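Local coordinates for protein aminopentol aminotransferase (Sphingopyxis macrogoltabida, PDB 6HBS) that deaminates the fumonisin B1 breakdown product aminopentol to its 2-keto form, using pyridoxal 5'-phosphate as cofactor and preferably pyruvate as amino acceptor, at residues K142-G147 with R198-E203; A168-N173 with V192-F197. One frame throughout, in Å; residues are numbered along the deposited sequence.

Contact 1 (K142-G147 with R198-E203); sequences KGAYHG and RHEVFE. With PLP (pyridoxal-5'-phosphate), chain C.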
loop_
_atom_site.group_PDB
_atom_site.type_symbol
_atom_site.label_atom_id
_atom_site.label_comp_id
_atom_site.label_asym_id
_atom_site.label_seq_id
_atom_site.Cartn_x
_atom_site.Cartn_y
_atom_site.Cartn_z
ATOM N N LYS A 142 -1.711 24.906 2.070
ATOM C CA LYS A 142 -2.491 24.961 0.849
ATOM C C LYS A 142 -1.667 24.389 -0.310
ATOM O O LYS A 142 -0.511 24.779 -0.498
ATOM C CB LYS A 142 -2.825 26.399 0.432
ATOM C CG LYS A 142 -3.851 27.099 1.293
ATOM C CD LYS A 142 -3.989 28.601 0.994
ATOM C CE LYS A 142 -4.836 29.324 2.029
ATOM N NZ LYS A 142 -4.080 29.542 3.293
ATOM N N GLY A 143 -2.266 23.450 -1.037
ATOM C CA GLY A 143 -1.677 22.802 -2.217
ATOM C C GLY A 143 -0.597 21.768 -1.889
ATOM O O GLY A 143 0.020 21.269 -2.795
ATOM N N ALA A 144 -0.324 21.465 -0.619
ATOM C CA ALA A 144 0.700 20.478 -0.301
ATOM C C ALA A 144 0.150 19.062 -0.531
ATOM O O ALA A 144 -0.942 18.741 -0.078
ATOM C CB ALA A 144 1.181 20.643 1.102
ATOM N N TYR A 145 0.936 18.232 -1.228
ATOM C CA TYR A 145 0.577 16.837 -1.516
ATOM C C TYR A 145 1.090 15.922 -0.393
ATOM O O TYR A 145 2.293 15.847 -0.158
ATOM C CB TYR A 145 1.135 16.411 -2.880
ATOM C CG TYR A 145 0.668 15.045 -3.318
ATOM C CD1 TYR A 145 -0.524 14.905 -4.001
ATOM C CD2 TYR A 145 1.401 13.888 -3.031
ATOM C CE1 TYR A 145 -0.981 13.659 -4.399
ATOM C CE2 TYR A 145 0.953 12.631 -3.431
ATOM C CZ TYR A 145 -0.237 12.524 -4.131
ATOM O OH TYR A 145 -0.748 11.325 -4.544
ATOM N N HIS A 146 0.154 15.236 0.287
ATOM C CA HIS A 146 0.459 14.296 1.351
ATOM C C HIS A 146 -0.026 12.878 1.026
ATOM O O HIS A 146 0.077 11.990 1.861
ATOM C CB HIS A 146 -0.115 14.786 2.684
ATOM C CG HIS A 146 0.564 16.005 3.199
ATOM N ND1 HIS A 146 1.908 16.007 3.516
ATOM C CD2 HIS A 146 0.092 17.242 3.474
ATOM C CE1 HIS A 146 2.235 17.217 3.948
ATOM N NE2 HIS A 146 1.139 17.986 3.949
ATOM N N GLY A 147 -0.566 12.682 -0.167
ATOM C CA GLY A 147 -1.082 11.375 -0.580
ATOM C C GLY A 147 -2.372 11.544 -1.349
ATOM O O GLY A 147 -2.756 12.679 -1.688
ATOM N N ARG A 198 8.959 23.347 -0.361
ATOM C CA ARG A 198 7.819 23.405 -1.238
ATOM C C ARG A 198 8.164 22.648 -2.521
ATOM O O ARG A 198 9.055 23.085 -3.293
ATOM C CB ARG A 198 7.442 24.853 -1.564
ATOM C CG ARG A 198 6.184 24.981 -2.410
ATOM C CD ARG A 198 4.951 24.582 -1.623
ATOM N NE ARG A 198 3.742 24.831 -2.390
ATOM C CZ ARG A 198 2.512 24.658 -1.928
ATOM N NH1 ARG A 198 2.312 24.049 -0.761
ATOM N NH2 ARG A 198 1.505 25.120 -2.647
ATOM N N HIS A 199 7.486 21.508 -2.737
ATOM C CA HIS A 199 7.726 20.638 -3.887
ATOM C C HIS A 199 6.384 20.195 -4.471
ATOM O O HIS A 199 5.878 19.108 -4.149
ATOM C CB HIS A 199 8.699 19.485 -3.557
ATOM C CG HIS A 199 8.423 18.666 -2.329
ATOM N ND1 HIS A 199 7.213 18.028 -2.097
ATOM C CD2 HIS A 199 9.237 18.294 -1.315
ATOM C CE1 HIS A 199 7.299 17.347 -0.961
ATOM N NE2 HIS A 199 8.536 17.470 -0.468
ATOM N N GLU A 200 5.798 21.058 -5.315
ATOM C CA GLU A 200 4.482 20.779 -5.901
ATOM C C GLU A 200 4.495 21.033 -7.402
ATOM O O GLU A 200 5.298 21.828 -7.904
ATOM C CB GLU A 200 3.403 21.633 -5.222
ATOM C CG GLU A 200 3.339 21.415 -3.712
ATOM C CD GLU A 200 3.019 19.990 -3.276
ATOM O OE1 GLU A 200 3.402 19.596 -2.142
ATOM O OE2 GLU A 200 2.368 19.290 -4.042
ATOM N N VAL A 201 3.511 20.423 -8.075
ATOM C CA VAL A 201 3.362 20.496 -9.517
ATOM C C VAL A 201 2.950 21.902 -9.966
ATOM O O VAL A 201 2.244 22.615 -9.274
ATOM C CB VAL A 201 2.393 19.436 -10.068
ATOM C CG1 VAL A 201 2.942 18.037 -9.812
ATOM C CG2 VAL A 201 0.977 19.615 -9.517
ATOM N N PHE A 202 3.418 22.260 -11.170
ATOM C CA PHE A 202 3.076 23.515 -11.848
ATOM C C PHE A 202 3.467 24.737 -11.018
ATOM O O PHE A 202 2.994 25.826 -11.294
ATOM C CB PHE A 202 1.581 23.556 -12.194
ATOM C CG PHE A 202 1.178 22.568 -13.257
ATOM C CD1 PHE A 202 1.463 22.819 -14.590
ATOM C CD2 PHE A 202 0.557 21.377 -12.926
ATOM C CE1 PHE A 202 1.085 21.917 -15.569
ATOM C CE2 PHE A 202 0.197 20.460 -13.898
ATOM C CZ PHE A 202 0.473 20.730 -15.216
ATOM N N GLU A 203 4.360 24.581 -10.044
ATOM C CA GLU A 203 4.711 25.666 -9.162
ATOM C C GLU A 203 6.224 25.619 -8.900
ATOM O O GLU A 203 6.811 24.526 -8.764
ATOM C CB GLU A 203 3.867 25.546 -7.885
ATOM C CG GLU A 203 4.161 26.615 -6.848
ATOM C CD GLU A 203 3.416 26.421 -5.525
ATOM O OE1 GLU A 203 3.891 26.947 -4.498
ATOM O OE2 GLU A 203 2.380 25.725 -5.533
HETATM N N1 PLP C . 3.744 12.601 0.699
HETATM C C2 PLP C . 4.556 13.177 -0.214
HETATM C C2A PLP C . 5.325 14.439 0.099
HETATM C C3 PLP C . 4.747 12.526 -1.507
HETATM O O3 PLP C . 5.561 13.067 -2.438
HETATM C C4 PLP C . 4.040 11.255 -1.785
HETATM C C4A PLP C . 4.273 10.610 -3.105
HETATM C C5 PLP C . 3.123 10.760 -0.716
HETATM C C6 PLP C . 3.053 11.459 0.483
HETATM C C5A PLP C . 2.307 9.476 -0.862
HETATM O O4P PLP C . 3.157 8.332 -1.134
HETATM P P PLP C . 2.453 7.177 -2.008
HETATM O O1P PLP C . 2.240 7.679 -3.364
HETATM O O2P PLP C . 1.136 6.935 -1.326
HETATM O O3P PLP C . 3.487 6.078 -1.901
HETATM O O HOH W 1 4.356 17.155 -1.630
#
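The backbones of 142-147 and 198-203 are nearest at Ala144 and Glu200, whose CA atoms lie 6.8 Å apart, and the second loop then bends through a type II turn from Glu200 to Glu203. Arg198 and Glu200 carry the contact, both reaching for backbone atoms of the first loop. The guanidinium of Arg198 meets the carbonyl of Lys142 end-on: NH1 at 2.9 Å and NH2 at 3.0 Å both donate to Lys142 O, which sits close to the guanidinium plane. From its side, the same guanidinium holds Glu203, with NE to OE1 as a salt bridge and NH2 to OE2 on the syn lone pair, while Glu200 CG lies over one face, offset toward the rim. The Glu200 chain bends about CB-CG (chi2 -60°), which brings CD near Gly143 O and Tyr145 N. Tyr145 N donates to Glu200 OE1 over 3.0 Å in a nearly straight bond (169°) that arrives from above the carboxylate plane. One water links the two loops, donating to Glu200 OE1 at 2.7 Å and to Tyr145 O. Further on, the Tyr145 ring turns toward the cofactor: CE2 is 3.8 Å from PLP C4, and PLP C3 and C4 lie at the ring edge. From the other loop, His199 CE1 approaches the PLP methyl C2A at 3.7 Å. Lys142 O thus receives two donors from one cation, whose charge is probably balanced by Glu203, while the buried carboxylate of Glu200 is met by a peptide N-H and a water right beside the pyridoxal-phosphate pocket.

Contact 2 (A168-N173 with V192-F197); sequences AYYTYN and VFATPF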
loop_
_atom_site.group_PDB
_atom_site.type_symbol
_atom_site.label_atom_id
_atom_site.label_comp_id
_atom_site.label_asym_id
_atom_site.label_seq_id
_atom_site.Cartn_x
_atom_site.Cartn_y
_atom_site.Cartn_z
ATOM N N ALA A 168 -7.514 21.966 8.177
ATOM C CA ALA A 168 -7.460 23.404 7.921
ATOM C C ALA A 168 -6.087 23.753 7.343
ATOM O O ALA A 168 -5.159 22.980 7.474
ATOM C CB ALA A 168 -7.753 24.190 9.180
ATOM N N TYR A 169 -5.973 24.951 6.756
ATOM C CA TYR A 169 -4.863 25.238 5.848
ATOM C C TYR A 169 -4.157 26.514 6.282
ATOM O O TYR A 169 -4.778 27.416 6.904
ATOM C CB TYR A 169 -5.356 25.269 4.408
ATOM C CG TYR A 169 -6.009 23.980 3.966
ATOM C CD1 TYR A 169 -5.259 22.868 3.604
ATOM C CD2 TYR A 169 -7.388 23.853 3.973
ATOM C CE1 TYR A 169 -5.871 21.678 3.228
ATOM C CE2 TYR A 169 -8.014 22.669 3.616
ATOM C CZ TYR A 169 -7.254 21.580 3.227
ATOM O OH TYR A 169 -7.887 20.418 2.886
ATOM N N TYR A 170 -2.854 26.551 5.987
ATOM C CA TYR A 170 -2.002 27.717 6.143
ATOM C C TYR A 170 -1.192 27.865 4.844
ATOM O O TYR A 170 -1.159 26.951 4.024
ATOM C CB TYR A 170 -1.094 27.587 7.371
ATOM C CG TYR A 170 -0.109 26.439 7.292
ATOM C CD1 TYR A 170 -0.426 25.160 7.741
ATOM C CD2 TYR A 170 1.132 26.613 6.721
ATOM C CE1 TYR A 170 0.472 24.106 7.638
ATOM C CE2 TYR A 170 2.049 25.580 6.619
ATOM C CZ TYR A 170 1.722 24.315 7.072
ATOM O OH TYR A 170 2.642 23.295 6.910
ATOM N N THR A 171 -0.546 29.020 4.667
ATOM C CA THR A 171 0.365 29.261 3.502
ATOM C C THR A 171 1.767 28.771 3.849
ATOM O O THR A 171 2.354 29.183 4.841
ATOM C CB THR A 171 0.409 30.748 3.124
ATOM O OG1 THR A 171 -0.941 31.061 2.835
ATOM C CG2 THR A 171 1.295 31.048 1.932
ATOM N N TYR A 172 2.311 27.883 3.014
ATOM C CA TYR A 172 3.632 27.349 3.246
ATOM C C TYR A 172 4.627 28.506 3.328
ATOM O O TYR A 172 4.539 29.415 2.517
ATOM C CB TYR A 172 4.059 26.371 2.132
ATOM C CG TYR A 172 5.293 25.583 2.501
ATOM C CD1 TYR A 172 5.207 24.459 3.318
ATOM C CD2 TYR A 172 6.550 25.966 2.070
ATOM C CE1 TYR A 172 6.332 23.731 3.679
ATOM C CE2 TYR A 172 7.680 25.237 2.409
ATOM C CZ TYR A 172 7.572 24.105 3.201
ATOM O OH TYR A 172 8.691 23.433 3.587
ATOM N N ASN A 173 5.588 28.416 4.268
ATOM C CA ASN A 173 6.680 29.351 4.417
ATOM C C ASN A 173 6.193 30.698 4.972
ATOM O O ASN A 173 6.943 31.672 4.922
ATOM C CB ASN A 173 7.505 29.540 3.129
ATOM C CG ASN A 173 8.772 28.705 3.156
ATOM O OD1 ASN A 173 9.177 28.270 4.229
ATOM N ND2 ASN A 173 9.413 28.512 2.008
ATOM N N VAL A 192 0.406 19.637 12.933
ATOM C CA VAL A 192 0.865 20.392 11.767
ATOM C C VAL A 192 1.655 19.436 10.857
ATOM O O VAL A 192 2.663 18.842 11.289
ATOM C CB VAL A 192 1.822 21.535 12.189
ATOM C CG1 VAL A 192 2.497 22.171 10.978
ATOM C CG2 VAL A 192 1.129 22.591 13.031
ATOM N N PHE A 193 1.221 19.312 9.615
ATOM C CA PHE A 193 1.966 18.617 8.579
ATOM C C PHE A 193 2.725 19.664 7.767
ATOM O O PHE A 193 2.119 20.684 7.338
ATOM C CB PHE A 193 1.044 17.855 7.625
ATOM C CG PHE A 193 0.536 16.530 8.134
ATOM C CD1 PHE A 193 -0.302 16.457 9.228
ATOM C CD2 PHE A 193 0.901 15.345 7.497
ATOM C CE1 PHE A 193 -0.778 15.231 9.680
ATOM C CE2 PHE A 193 0.428 14.127 7.951
ATOM C CZ PHE A 193 -0.405 14.065 9.042
ATOM N N ALA A 194 4.018 19.395 7.545
ATOM C CA ALA A 194 4.874 20.180 6.656
ATOM C C ALA A 194 5.751 19.236 5.817
ATOM O O ALA A 194 6.385 18.367 6.364
ATOM C CB ALA A 194 5.718 21.096 7.494
ATOM N N THR A 195 5.805 19.458 4.499
ATOM C CA THR A 195 6.882 18.955 3.657
ATOM C C THR A 195 8.125 19.792 3.953
ATOM O O THR A 195 8.031 20.935 4.398
ATOM C CB THR A 195 6.514 18.975 2.171
ATOM O OG1 THR A 195 6.290 20.300 1.681
ATOM C CG2 THR A 195 5.309 18.115 1.894
ATOM N N PRO A 196 9.331 19.238 3.797
ATOM C CA PRO A 196 10.533 19.927 4.248
ATOM C C PRO A 196 10.975 21.065 3.320
ATOM O O PRO A 196 11.740 21.906 3.753
ATOM C CB PRO A 196 11.605 18.839 4.334
ATOM C CG PRO A 196 11.116 17.750 3.404
ATOM C CD PRO A 196 9.612 17.868 3.314
ATOM N N PHE A 197 10.474 21.084 2.087
ATOM C CA PHE A 197 10.479 22.291 1.248
ATOM C C PHE A 197 9.203 22.272 0.402
ATOM O O PHE A 197 8.431 21.282 0.446
ATOM C CB PHE A 197 11.786 22.410 0.452
ATOM C CG PHE A 197 12.125 21.306 -0.514
ATOM C CD1 PHE A 197 12.815 20.174 -0.096
ATOM C CD2 PHE A 197 11.816 21.442 -1.863
ATOM C CE1 PHE A 197 13.157 19.183 -1.011
ATOM C CE2 PHE A 197 12.153 20.447 -2.776
ATOM C CZ PHE A 197 12.807 19.312 -2.347
#
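Tyr170 of strand 167-170 and Tyr172 of the loop that follows reach to the backbone of 192-197, in the seven-stranded mixed sheet of the large domain of this class-III aminotransferase. Strand 137-141 runs between the two strands, so they do not pair directly: the short segments 168-170 and 192-194 stay 9.3 Å apart at their axes, and their directions differ by 50°. The Tyr170 side chain bridges the gap between the strands, and Tyr172 does likewise just beyond them. On Tyr170, CB points toward the other strand, and CG stands between the backbone N and the carbonyl carbon (chi1 63°), which starts the ring inward. Its CE1 passes 4.4 Å from Val192 CG1 and 3.8 Å from Phe193 O. At the tip, OH donates to Phe193 O over 2.7 Å, with the carbonyl oxygen at the ring edge and in its plane, and lies 3.8 Å from Ala194 CB. Leu178 and Ala181 of helix 175-184 also pack on this side chain. The side chain of Tyr172 crosses that of Thr195 obliquely, and its OH comes to 3.2 Å from Phe197 CA. Thr195 OG1 in turn hydrogen-bonds to Phe197 O. The Tyr172 hydroxyl donates to Thr195 O at 2.7 Å, from 37° above that carbonyl's plane.

The two contacts sit side by side, their centres about 10 Å apart, at the C-terminal ends of neighbouring parallel strands of the seven-stranded sheet. Along the chain the order is 142-147, 168-173, 192-197 and 198-203, so contact 2 lies wholly between the halves of contact 1, and 192-197 runs straight into 198-203. The loop after strand 137-141 opens contact 1, and Lys142 N to Tyr170 O probably hydrogen-bonds the two. His146 NE2 packs on Phe193 CB, too. Contact 2 joins the outermost strand 167-170 to strand 189-194 across strand 137-141. Contact 1 holds residues of the cofactor pocket, and contact 2 also comes near it, the side chain of Thr195 lying about 4 Å from PLP.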